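Local coordinates for protein enoyl-CoA hydratase carB homologue (Streptomyces cattleya, PDB 5O34) that probably acts as a crotonase-superfamily lyase in the biosynthesis of the carbapenem antibiotic thienamycin, at residues Leu57-Gly62 / Val94-Ala99; Trp124-Thr129 / Arg265-Ala270; Leu165-Ala170 / Val224-Leu229. All coordinates share one frame; numbering follows the deposited sequence.

Interaction 1 of 3, residues Leu57-Gly62 / Val94-Ala99; sequences LAEFSG and VLYGGA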
loop_
_atom_site.group_PDB
_atom_site.type_symbol
_atom_site.label_atom_id
_atom_site.label_comp_id
_atom_site.label_asym_id
_atom_site.label_seq_id
_atom_site.Cartn_x
_atom_site.Cartn_y
_atom_site.Cartn_z
ATOM N N LEU A 57 20.497 -20.618 9.638
ATOM C CA LEU A 57 21.070 -19.743 8.625
ATOM C C LEU A 57 21.183 -20.519 7.325
ATOM O O LEU A 57 21.960 -21.466 7.235
ATOM C CB LEU A 57 22.436 -19.162 9.081
ATOM C CG LEU A 57 23.360 -18.475 8.038
ATOM C CD1 LEU A 57 22.676 -17.303 7.347
ATOM C CD2 LEU A 57 24.616 -17.965 8.697
ATOM N N ALA A 58 20.374 -20.130 6.332
ATOM C CA ALA A 58 20.357 -20.719 4.999
ATOM C C ALA A 58 21.217 -19.829 4.107
ATOM O O ALA A 58 21.086 -18.606 4.146
ATOM C CB ALA A 58 18.932 -20.795 4.473
ATOM N N GLU A 59 22.125 -20.442 3.338
ATOM C CA GLU A 59 23.093 -19.738 2.500
ATOM C C GLU A 59 23.016 -20.191 1.051
ATOM O O GLU A 59 22.724 -21.356 0.785
ATOM C CB GLU A 59 24.490 -20.030 3.050
ATOM C CG GLU A 59 25.493 -18.896 2.963
ATOM C CD GLU A 59 26.831 -19.224 3.606
ATOM O OE1 GLU A 59 26.948 -20.294 4.250
ATOM O OE2 GLU A 59 27.765 -18.400 3.471
ATOM N N PHE A 60 23.315 -19.280 0.114
ATOM C CA PHE A 60 23.324 -19.593 -1.314
ATOM C C PHE A 60 24.727 -20.025 -1.729
ATOM O O PHE A 60 25.644 -19.201 -1.795
ATOM C CB PHE A 60 22.793 -18.415 -2.153
ATOM C CG PHE A 60 21.339 -18.066 -1.901
ATOM C CD1 PHE A 60 20.322 -18.946 -2.262
ATOM C CD2 PHE A 60 20.986 -16.841 -1.347
ATOM C CE1 PHE A 60 18.981 -18.617 -2.045
ATOM C CE2 PHE A 60 19.641 -16.509 -1.141
ATOM C CZ PHE A 60 18.649 -17.398 -1.495
ATOM N N SER A 61 24.900 -21.340 -1.949
ATOM C CA SER A 61 26.190 -21.927 -2.310
ATOM C C SER A 61 26.556 -21.787 -3.789
ATOM O O SER A 61 25.686 -21.554 -4.627
ATOM C CB SER A 61 26.267 -23.384 -1.857
ATOM O OG SER A 61 25.462 -24.244 -2.638
ATOM N N GLY A 62 27.858 -21.899 -4.070
ATOM C CA GLY A 62 28.442 -21.807 -5.405
ATOM C C GLY A 62 28.913 -20.402 -5.744
ATOM O O GLY A 62 29.909 -20.207 -6.447
ATOM N N VAL A 94 17.194 -17.224 8.611
ATOM C CA VAL A 94 17.971 -16.134 8.036
ATOM C C VAL A 94 18.491 -16.593 6.674
ATOM O O VAL A 94 19.289 -17.528 6.605
ATOM C CB VAL A 94 19.120 -15.623 8.963
ATOM C CG1 VAL A 94 19.932 -14.506 8.296
ATOM C CG2 VAL A 94 18.581 -15.153 10.308
ATOM N N LEU A 95 18.011 -15.952 5.597
ATOM C CA LEU A 95 18.446 -16.171 4.223
ATOM C C LEU A 95 19.559 -15.171 3.973
ATOM O O LEU A 95 19.371 -13.967 4.176
ATOM C CB LEU A 95 17.301 -15.942 3.232
ATOM C CG LEU A 95 16.659 -17.176 2.618
ATOM C CD1 LEU A 95 15.524 -16.773 1.695
ATOM C CD2 LEU A 95 17.686 -18.027 1.858
ATOM N N TYR A 96 20.731 -15.670 3.578
ATOM C CA TYR A 96 21.923 -14.853 3.412
ATOM C C TYR A 96 22.656 -15.173 2.115
ATOM O O TYR A 96 22.875 -16.344 1.789
ATOM C CB TYR A 96 22.794 -15.061 4.661
ATOM C CG TYR A 96 24.112 -14.330 4.717
ATOM C CD1 TYR A 96 24.160 -12.941 4.761
ATOM C CD2 TYR A 96 25.306 -15.027 4.871
ATOM C CE1 TYR A 96 25.373 -12.263 4.856
ATOM C CE2 TYR A 96 26.523 -14.362 4.985
ATOM C CZ TYR A 96 26.553 -12.978 4.978
ATOM O OH TYR A 96 27.753 -12.316 5.074
ATOM N N GLY A 97 22.975 -14.119 1.369
ATOM C CA GLY A 97 23.660 -14.213 0.084
ATOM C C GLY A 97 25.149 -14.493 0.168
ATOM O O GLY A 97 25.722 -15.068 -0.763
ATOM N N GLY A 98 25.768 -14.083 1.273
ATOM C CA GLY A 98 27.200 -14.236 1.503
ATOM C C GLY A 98 27.881 -12.912 1.798
ATOM O O GLY A 98 27.203 -11.916 2.075
ATOM N N ALA A 99 29.227 -12.887 1.741
ATOM C CA ALA A 99 30.010 -11.673 2.005
ATOM C C ALA A 99 30.232 -10.861 0.726
ATOM O O ALA A 99 30.942 -11.317 -0.181
ATOM C CB ALA A 99 31.340 -12.027 2.657
#

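Interaction 2 of 3, residues Trp124-Thr129 / Arg265-Ala270; sequences WIDDIT and RIRREA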
loop_
_atom_site.group_PDB
_atom_site.type_symbol
_atom_site.label_atom_id
_atom_site.label_comp_id
_atom_site.label_asym_id
_atom_site.label_seq_id
_atom_site.Cartn_x
_atom_site.Cartn_y
_atom_site.Cartn_z
ATOM N N TRP A 124 9.293 -23.782 -15.230
ATOM C CA TRP A 124 10.088 -22.756 -14.536
ATOM C C TRP A 124 9.146 -21.987 -13.602
ATOM O O TRP A 124 9.386 -21.964 -12.394
ATOM C CB TRP A 124 10.823 -21.814 -15.535
ATOM C CG TRP A 124 11.500 -20.596 -14.937
ATOM C CD1 TRP A 124 12.170 -20.527 -13.748
ATOM C CD2 TRP A 124 11.657 -19.304 -15.559
ATOM N NE1 TRP A 124 12.660 -19.254 -13.551
ATOM C CE2 TRP A 124 12.363 -18.483 -14.648
ATOM C CE3 TRP A 124 11.253 -18.755 -16.794
ATOM C CZ2 TRP A 124 12.681 -17.140 -14.935
ATOM C CZ3 TRP A 124 11.560 -17.425 -17.074
ATOM C CH2 TRP A 124 12.270 -16.634 -16.155
ATOM N N ILE A 125 8.023 -21.477 -14.155
ATOM C CA ILE A 125 6.967 -20.736 -13.457
ATOM C C ILE A 125 6.405 -21.533 -12.263
ATOM O O ILE A 125 6.329 -20.984 -11.162
ATOM C CB ILE A 125 5.867 -20.247 -14.456
ATOM C CG1 ILE A 125 6.427 -19.258 -15.520
ATOM C CG2 ILE A 125 4.628 -19.678 -13.756
ATOM C CD1 ILE A 125 7.225 -17.954 -15.008
ATOM N N ASP A 126 6.069 -22.822 -12.467
ATOM C CA ASP A 126 5.557 -23.697 -11.405
ATOM C C ASP A 126 6.523 -23.834 -10.227
ATOM O O ASP A 126 6.070 -23.817 -9.087
ATOM C CB ASP A 126 5.151 -25.078 -11.948
ATOM C CG ASP A 126 3.797 -25.111 -12.636
ATOM O OD1 ASP A 126 2.815 -24.571 -12.059
ATOM O OD2 ASP A 126 3.701 -25.711 -13.731
ATOM N N ASP A 127 7.842 -23.925 -10.486
ATOM C CA ASP A 127 8.850 -24.022 -9.414
ATOM C C ASP A 127 9.005 -22.687 -8.672
ATOM O O ASP A 127 9.072 -22.678 -7.439
ATOM C CB ASP A 127 10.202 -24.544 -9.946
ATOM C CG ASP A 127 10.167 -25.990 -10.419
ATOM O OD1 ASP A 127 9.405 -26.796 -9.825
ATOM O OD2 ASP A 127 10.920 -26.326 -11.362
ATOM N N ILE A 128 9.017 -21.564 -9.436
ATOM C CA ILE A 128 9.081 -20.166 -8.979
ATOM C C ILE A 128 7.918 -19.882 -8.036
ATOM O O ILE A 128 8.124 -19.409 -6.912
ATOM C CB ILE A 128 9.069 -19.221 -10.232
ATOM C CG1 ILE A 128 10.389 -19.327 -10.984
ATOM C CG2 ILE A 128 8.781 -17.748 -9.862
ATOM C CD1 ILE A 128 11.545 -18.682 -10.257
ATOM N N THR A 129 6.683 -20.207 -8.501
ATOM C CA THR A 129 5.443 -20.019 -7.754
ATOM C C THR A 129 5.463 -20.844 -6.478
ATOM O O THR A 129 5.130 -20.313 -5.423
ATOM C CB THR A 129 4.196 -20.299 -8.637
ATOM O OG1 THR A 129 4.327 -19.637 -9.895
ATOM C CG2 THR A 129 2.895 -19.859 -7.972
ATOM N N ARG A 265 -2.611 -16.696 -7.909
ATOM C CA ARG A 265 -3.340 -16.221 -9.084
ATOM C C ARG A 265 -2.404 -15.871 -10.250
ATOM O O ARG A 265 -2.824 -15.957 -11.403
ATOM C CB ARG A 265 -4.213 -15.019 -8.725
ATOM C CG ARG A 265 -5.619 -15.421 -8.290
ATOM C CD ARG A 265 -6.517 -14.220 -8.103
ATOM N NE ARG A 265 -6.039 -13.371 -7.014
ATOM C CZ ARG A 265 -6.457 -13.455 -5.758
ATOM N NH1 ARG A 265 -7.390 -14.335 -5.420
ATOM N NH2 ARG A 265 -5.952 -12.653 -4.831
ATOM N N ILE A 266 -1.143 -15.488 -9.949
ATOM C CA ILE A 266 -0.120 -15.117 -10.938
ATOM C C ILE A 266 0.342 -16.324 -11.770
ATOM O O ILE A 266 0.708 -16.131 -12.925
ATOM C CB ILE A 266 1.107 -14.345 -10.305
ATOM C CG1 ILE A 266 0.699 -13.157 -9.385
ATOM C CG2 ILE A 266 2.132 -13.877 -11.354
ATOM C CD1 ILE A 266 -0.401 -12.200 -9.870
ATOM N N ARG A 267 0.350 -17.542 -11.186
ATOM C CA ARG A 267 0.817 -18.782 -11.826
ATOM C C ARG A 267 0.438 -18.880 -13.323
ATOM O O ARG A 267 1.326 -18.861 -14.183
ATOM C CB ARG A 267 0.358 -20.021 -11.033
ATOM C CG ARG A 267 1.029 -21.334 -11.459
ATOM C CD ARG A 267 0.408 -22.576 -10.808
ATOM N NE ARG A 267 0.564 -22.602 -9.348
ATOM C CZ ARG A 267 1.624 -23.095 -8.707
ATOM N NH1 ARG A 267 2.641 -23.609 -9.386
ATOM N NH2 ARG A 267 1.680 -23.059 -7.381
ATOM N N ARG A 268 -0.865 -18.898 -13.622
ATOM C CA ARG A 268 -1.398 -18.974 -14.982
ATOM C C ARG A 268 -1.050 -17.721 -15.818
ATOM O O ARG A 268 -0.666 -17.855 -16.981
ATOM C CB ARG A 268 -2.910 -19.282 -14.925
ATOM C CG ARG A 268 -3.781 -18.693 -16.037
ATOM C CD ARG A 268 -3.894 -19.564 -17.275
ATOM N NE ARG A 268 -4.755 -18.930 -18.280
ATOM C CZ ARG A 268 -5.149 -19.503 -19.413
ATOM N NH1 ARG A 268 -4.780 -20.746 -19.702
ATOM N NH2 ARG A 268 -5.923 -18.839 -20.266
ATOM N N GLU A 269 -1.159 -16.522 -15.221
ATOM C CA GLU A 269 -0.842 -15.238 -15.871
ATOM C C GLU A 269 0.628 -15.136 -16.320
ATOM O O GLU A 269 0.891 -14.770 -17.468
ATOM C CB GLU A 269 -1.185 -14.064 -14.940
ATOM C CG GLU A 269 -2.672 -13.779 -14.807
ATOM C CD GLU A 269 -3.113 -12.894 -13.651
ATOM O OE1 GLU A 269 -2.246 -12.285 -12.979
ATOM O OE2 GLU A 269 -4.341 -12.811 -13.418
ATOM N N ALA A 270 1.575 -15.468 -15.420
ATOM C CA ALA A 270 3.028 -15.445 -15.665
ATOM C C ALA A 270 3.428 -16.391 -16.799
ATOM O O ALA A 270 4.339 -16.074 -17.567
ATOM C CB ALA A 270 3.787 -15.804 -14.397
#

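Interaction 3 of 3, residues Leu165-Ala170 / Val224-Leu229; sequences LGSEQA and VASPRL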
loop_
_atom_site.group_PDB
_atom_site.type_symbol
_atom_site.label_atom_id
_atom_site.label_comp_id
_atom_site.label_asym_id
_atom_site.label_seq_id
_atom_site.Cartn_x
_atom_site.Cartn_y
_atom_site.Cartn_z
ATOM N N LEU A 165 17.050 -6.924 5.512
ATOM C CA LEU A 165 18.145 -6.168 6.092
ATOM C C LEU A 165 19.193 -5.965 5.017
ATOM O O LEU A 165 19.700 -6.932 4.438
ATOM C CB LEU A 165 18.704 -6.923 7.294
ATOM C CG LEU A 165 19.815 -6.257 8.099
ATOM C CD1 LEU A 165 19.326 -5.002 8.814
ATOM C CD2 LEU A 165 20.363 -7.220 9.104
ATOM N N GLY A 166 19.461 -4.702 4.715
ATOM C CA GLY A 166 20.419 -4.352 3.685
ATOM C C GLY A 166 21.667 -3.684 4.216
ATOM O O GLY A 166 21.609 -2.933 5.194
ATOM N N SER A 167 22.807 -3.969 3.575
ATOM C CA SER A 167 24.063 -3.293 3.879
ATOM C C SER A 167 23.997 -2.012 3.033
ATOM O O SER A 167 23.185 -1.946 2.103
ATOM C CB SER A 167 25.259 -4.144 3.459
ATOM O OG SER A 167 25.480 -4.123 2.056
ATOM N N GLU A 168 24.846 -1.015 3.306
ATOM C CA GLU A 168 24.783 0.189 2.475
ATOM C C GLU A 168 25.356 -0.053 1.044
ATOM O O GLU A 168 25.288 0.839 0.197
ATOM C CB GLU A 168 25.383 1.400 3.189
ATOM C CG GLU A 168 24.345 2.087 4.075
ATOM C CD GLU A 168 24.694 2.274 5.545
ATOM O OE1 GLU A 168 23.763 2.247 6.383
ATOM O OE2 GLU A 168 25.888 2.487 5.858
ATOM N N GLN A 169 25.785 -1.304 0.762
ATOM C CA GLN A 169 26.268 -1.782 -0.540
ATOM C C GLN A 169 25.109 -2.435 -1.320
ATOM O O GLN A 169 25.260 -2.746 -2.511
ATOM C CB GLN A 169 27.419 -2.808 -0.363
ATOM C CG GLN A 169 28.741 -2.230 0.156
ATOM C CD GLN A 169 29.338 -1.175 -0.751
ATOM O OE1 GLN A 169 29.187 0.031 -0.523
ATOM N NE2 GLN A 169 30.049 -1.607 -1.789
ATOM N N ALA A 170 23.961 -2.658 -0.638
ATOM C CA ALA A 170 22.775 -3.268 -1.238
ATOM C C ALA A 170 22.200 -2.367 -2.323
ATOM O O ALA A 170 22.052 -1.161 -2.123
ATOM C CB ALA A 170 21.724 -3.573 -0.176
ATOM N N VAL A 224 22.175 -1.180 7.545
ATOM C CA VAL A 224 23.350 -1.254 8.425
ATOM C C VAL A 224 24.604 -1.117 7.577
ATOM O O VAL A 224 24.552 -1.316 6.360
ATOM C CB VAL A 224 23.441 -2.553 9.280
ATOM C CG1 VAL A 224 22.490 -2.527 10.470
ATOM C CG2 VAL A 224 23.258 -3.810 8.437
ATOM N N ALA A 225 25.737 -0.825 8.223
ATOM C CA ALA A 225 27.039 -0.769 7.562
ATOM C C ALA A 225 27.431 -2.215 7.236
ATOM O O ALA A 225 27.154 -3.108 8.046
ATOM C CB ALA A 225 28.063 -0.160 8.507
ATOM N N SER A 226 28.049 -2.449 6.061
ATOM C CA SER A 226 28.493 -3.782 5.617
ATOM C C SER A 226 29.180 -4.640 6.724
ATOM O O SER A 226 28.771 -5.793 6.870
ATOM C CB SER A 226 29.384 -3.687 4.380
ATOM O OG SER A 226 28.822 -2.868 3.368
ATOM N N PRO A 227 30.142 -4.126 7.557
ATOM C CA PRO A 227 30.765 -4.989 8.586
ATOM C C PRO A 227 29.842 -5.546 9.689
ATOM O O PRO A 227 30.215 -6.515 10.359
ATOM C CB PRO A 227 31.856 -4.083 9.185
ATOM C CG PRO A 227 31.353 -2.675 8.946
ATOM C CD PRO A 227 30.782 -2.790 7.553
ATOM N N ARG A 228 28.643 -4.974 9.863
ATOM C CA ARG A 228 27.704 -5.401 10.907
ATOM C C ARG A 228 26.432 -6.108 10.358
ATOM O O ARG A 228 25.538 -6.435 11.149
ATOM C CB ARG A 228 27.332 -4.173 11.764
ATOM C CG ARG A 228 26.871 -4.467 13.186
ATOM C CD ARG A 228 26.135 -3.258 13.733
ATOM N NE ARG A 228 25.436 -3.551 14.986
ATOM C CZ ARG A 228 24.844 -2.633 15.746
ATOM N NH1 ARG A 228 24.866 -1.352 15.393
ATOM N NH2 ARG A 228 24.234 -2.987 16.870
ATOM N N LEU A 229 26.359 -6.361 9.027
ATOM C CA LEU A 229 25.186 -6.975 8.375
ATOM C C LEU A 229 24.723 -8.313 9.003
ATOM O O LEU A 229 23.581 -8.386 9.473
ATOM C CB LEU A 229 25.352 -7.131 6.844
ATOM C CG LEU A 229 24.140 -7.771 6.115
ATOM C CD1 LEU A 229 22.931 -6.842 6.089
ATOM C CD2 LEU A 229 24.489 -8.177 4.725
#

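Interaction 1 of 3, residues Leu57-Gly62 / Val94-Ala99
Leu57 and Tyr96 point to the same face of the sheet, and both hold CG anti to the backbone N (chi1 166° for Leu57, 179° for Tyr96). Chi2 of Leu57 (58°) then places CD1 over the neighbouring strand, where it rests 3.5 Å from Tyr96 CB and also packs on Val94 CG1. On the face of Ala58 and Leu95, Phe60 has CG anti to its carbonyl carbon, and its ring reaches Leu95: Phe60 CZ touches Leu95 CD2 at 3.5 Å, with Ala58 CB packing on the same methyl. Gly97 CA lies at the edge of the Phe60 ring, near its plane. Between the two faces the backbones pair in parallel. Ala58 N donates to Val94 O at 2.8 Å and Tyr96 N to Ala58 O at 3.0 Å, so Ala58 uses both its polar backbone atoms on the one neighbour. Beyond it the ladder frays, and Phe60 N reaches Tyr96 O only weakly, at 3.4 Å. Helix 71-86 covers the face of Ala58 and Leu95 through Leu80 and Leu77, while Ala233 and Ala237 of helix 229-242 lie against Val94 on the other. Two parallel strands, 55-59 and 92-96, joined through helix 71-86 and with helices on both faces, make a beta-alpha-beta unit of the crotonase fold.

Interaction 2 of 3, residues Trp124-Thr129 / Arg265-Ala270
Asp126 and Arg267 join two antiparallel-running helices, 120-137 and 252-273, in a helix pair of the crotonase-like chain; the short segments run at 158° with axes 9.6 Å apart. Arg267 NH1 donates to Asp126 OD1 at 2.8 Å, the shorter of the two polar links that NH1 makes across the pair. The oxygen offers its anti lone pair, lies only 14° out of the guanidinium plane, and the carboxylate and guanidinium are nearly coplanar. NH1 also makes a weak bond to the backbone Asp126 O. Further partners lie close by: Arg267 NH2 forms salt bridges with Asp130 and Glu264, and Asp126 OD1 a second one with Lys271. One arginine thus ties acidic groups of both helices, and the shared carboxylate would probably be stabilised in its ionised form by the two positive partners. Arg267 holds CG anti to N, its chain bends at chi3 (-64°), which places NE, and its side chain crosses that of Asp126 at about a right angle. Thr129 turns its two branches to different tasks. OG1 is satisfied within its own helix by Ile125 O, which also accepts from Thr129 N and so holds two donors. The methyl branch faces the neighbour. Deeper in the interface Ile125 CG2 lies against Ala270 CB at 4.0 Å, and Phe185 of helix 184-194 packs on both Thr129 and Ala270. Over one face of the guanidinium, offset toward its rim, Thr129 CG2 stands 3.5 Å from Arg267 NH2.

Interaction 3 of 3, residues Leu165-Ala170 / Val224-Leu229
Gly166 O accepts the backbone N-H of Val224 at 3.0 Å, with the donor nearly in line with the carbonyl bond (166° at the oxygen). Together with a Gly166 bond to Glu222, this attaches strand 222-224, an edge strand of the sheet within this chain, to strand 163-167. Ser167 CA points its hydrogen at Val224 O, 3.2 Å away. Between the leucines the contact is apolar. Leu165 has CG anti to its backbone N (chi1 -177°), and its side chain slides past that of Leu229 in the opposite direction, with Leu165 CG 3.8 Å from Leu229 CD1. Leu165 CD2 also touches Leu229 O, and CD1 meets Val224 CG2 at about a right angle between the two side chains. Arg232 and Ala233 of helix 229-242 lie against Leu165. After the strand the chain folds into a type I turn from Ser167 to Ala170. Ser167 OG accepts from Gln169 N at 3.1 Å, an ST turn, and is also hydrogen-bonded to Asp147. Ser226 OG lies beside this turn, 3.3 Å from Gln169 CG, while the Glu168 carboxylate lies beside Val224 O and near Glu212. Like charges so close would probably repel unless screened or protonated. The chemistry is thus split: the leucines bury an apolar seam beside the edge strand, while the turn, whose Glu168 and Gln169 are exposed, is braced through Ser167 OG by Gln169 N and Asp147.

How the interactions relate
Interactions 1 and 3 lie on the same mixed sheet, with centres 14 Å apart, and meet directly: Tyr96 CE1 of interaction 1 packs on Leu229 CD2 of interaction 3 at 4.2 Å. Helix 229-242 also bridges them: its Ala233 touches both Val94 and Leu165. Interaction 2 stands apart, its centre 24 Å from that of interaction 1 and 32 Å from that of interaction 3, on the opposite side of the chain's centre from the latter. Strand 92-96 of interaction 1 is followed in the chain by helix 120-137 of interaction 2. In crotonase-fold enzymes the loop between such elements usually supplies an oxyanion-hole N-H; here residues 105-118 are not modelled, so the pocket is probably incomplete.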